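Local coordinates for protein putative xylanase (Bacteroides fragilis, PDB 2P1G) that is of unknown function but may hydrolyse glycosidic bonds, and belongs to an N-acetylmuramoyl-L-alanine amidase-like family, at residues L51-C56 and G66-N71. Sequence-based numbering, arbitrary orientation.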
# COMPACT_ATOMS: atom_id res chain seq x y z
N LEU A 51 2.40 0.31 10.02
CA LEU A 51 1.65 -0.89 10.40
C LEU A 51 2.46 -1.80 11.29
O LEU A 51 1.95 -2.29 12.31
CB LEU A 51 1.17 -1.65 9.15
CG LEU A 51 0.29 -2.89 9.37
CD1 LEU A 51 -0.88 -2.61 10.30
CD2 LEU A 51 -0.22 -3.40 8.01
N ALA A 52 3.71 -2.05 10.91
CA ALA A 52 4.54 -2.97 11.66
C ALA A 52 4.77 -2.48 13.09
O ALA A 52 4.83 -3.29 14.02
CB ALA A 52 5.88 -3.24 10.94
N MET A 53 4.91 -1.16 13.25
CA MET A 53 5.00 -0.52 14.56
C MET A 53 3.69 -0.66 15.35
O MET A 53 3.69 -1.08 16.52
CB MET A 53 5.37 0.97 14.41
CG MET A 53 6.76 1.21 13.82
SD MET A 53 7.18 2.98 13.69
CE MET A 53 8.61 2.84 12.65
N ALA A 54 2.58 -0.32 14.70
CA ALA A 54 1.28 -0.30 15.34
C ALA A 54 0.84 -1.67 15.88
O ALA A 54 0.09 -1.74 16.84
CB ALA A 54 0.25 0.26 14.41
N LEU A 55 1.30 -2.74 15.24
CA LEU A 55 0.95 -4.11 15.61
C LEU A 55 1.68 -4.57 16.86
O LEU A 55 1.26 -5.54 17.51
CB LEU A 55 1.27 -5.06 14.46
CG LEU A 55 0.26 -5.01 13.30
CD1 LEU A 55 0.81 -5.81 12.15
CD2 LEU A 55 -1.11 -5.55 13.72
N CYS A 56 2.77 -3.88 17.21
CA CYS A 56 3.59 -4.27 18.37
C CYS A 56 2.79 -4.14 19.67
O CYS A 56 2.02 -3.20 19.84
CB CYS A 56 4.89 -3.47 18.43
SG CYS A 56 6.11 -3.81 17.10
N GLY A 66 12.67 -6.63 17.73
CA GLY A 66 12.33 -7.98 17.30
C GLY A 66 10.88 -8.13 16.87
O GLY A 66 10.60 -8.80 15.88
N ASP A 67 9.96 -7.51 17.60
CA ASP A 67 8.55 -7.55 17.26
C ASP A 67 8.30 -6.78 15.96
O ASP A 67 7.59 -7.25 15.07
CB ASP A 67 7.68 -6.94 18.37
CG ASP A 67 7.71 -7.75 19.67
OD1 ASP A 67 8.31 -8.84 19.70
OD2 ASP A 67 7.11 -7.28 20.65
N PHE A 68 8.90 -5.60 15.86
CA PHE A 68 8.74 -4.74 14.69
C PHE A 68 9.25 -5.50 13.46
O PHE A 68 8.57 -5.58 12.45
CB PHE A 68 9.50 -3.42 14.88
CG PHE A 68 9.69 -2.63 13.61
CD1 PHE A 68 8.64 -1.91 13.06
CD2 PHE A 68 10.94 -2.57 13.00
CE1 PHE A 68 8.82 -1.15 11.89
CE2 PHE A 68 11.14 -1.83 11.84
CZ PHE A 68 10.07 -1.12 11.27
N ALA A 69 10.45 -6.06 13.58
CA ALA A 69 11.09 -6.79 12.48
C ALA A 69 10.28 -8.01 12.04
O ALA A 69 10.13 -8.26 10.83
CB ALA A 69 12.48 -7.20 12.90
N ARG A 70 9.77 -8.78 13.00
CA ARG A 70 8.88 -9.90 12.70
C ARG A 70 7.64 -9.44 11.92
O ARG A 70 7.30 -10.00 10.86
CB ARG A 70 8.44 -10.61 13.98
CG ARG A 70 7.45 -11.76 13.73
CD ARG A 70 6.92 -12.34 15.03
NE ARG A 70 8.00 -12.97 15.79
CZ ARG A 70 8.43 -12.58 16.98
NH1 ARG A 70 7.87 -11.55 17.63
NH2 ARG A 70 9.41 -13.26 17.54
N ASN A 71 6.98 -8.41 12.45
CA ASN A 71 5.76 -7.87 11.81
C ASN A 71 6.05 -7.40 10.38
O ASN A 71 5.31 -7.72 9.44
CB ASN A 71 5.19 -6.71 12.64
CG ASN A 71 4.66 -7.15 14.01
OD1 ASN A 71 4.49 -8.34 14.28
ND2 ASN A 71 4.40 -6.17 14.88
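The F68 ring has the backbone N of M53 at its edge, in the ring plane, while A52 CB and M53 CG approach it obliquely at CD1 and CE1. A52 CB is 3.7 Å from F68 CD1, and M53 CG lies equally far, 3.7 Å, from F68 CE1. With CG anti to its backbone N (chi1 165°), the ring of F68 leans to the neighbouring helix, where these two side chains meet it. The M53 chain, extended beyond CG, runs side by side with the F68 side chain and points the same way, bringing M53 CE within 4.1 Å of F68 CE1. The second flat group, the N71 carboxamide, has the A52 carbonyl oxygen almost exactly in its own plane. N71 ND2 donates to A52 O at 3.0 Å in a nearly straight bond (177°), and the donor also lies in the carbonyl plane of A52. C56 N bonds to M53 O, three residues back, and A52 O takes the N71 side-chain amide as a donor, near the last turn of the helix. L55 CB packs beside the same amide, 3.3 Å from N71 ND2. C56 SG lies against D67 CB, F68 N and N71 ND2, at 3.5 Å from F68 N. Within its own helix, D67 OD1 also forms a salt bridge with R70 NH1. Q59 hydrogen-bonds to the carbonyls of M53 and C56, where the chain leaves for the connecting loop. Farther along the pair, L72 and I75 of helix 65-76 continue the packing against A52, L51 and L55. The arrangement is an antiparallel helical hairpin, joining helix 43-54 to helix 65-76 within the amidase-like domain.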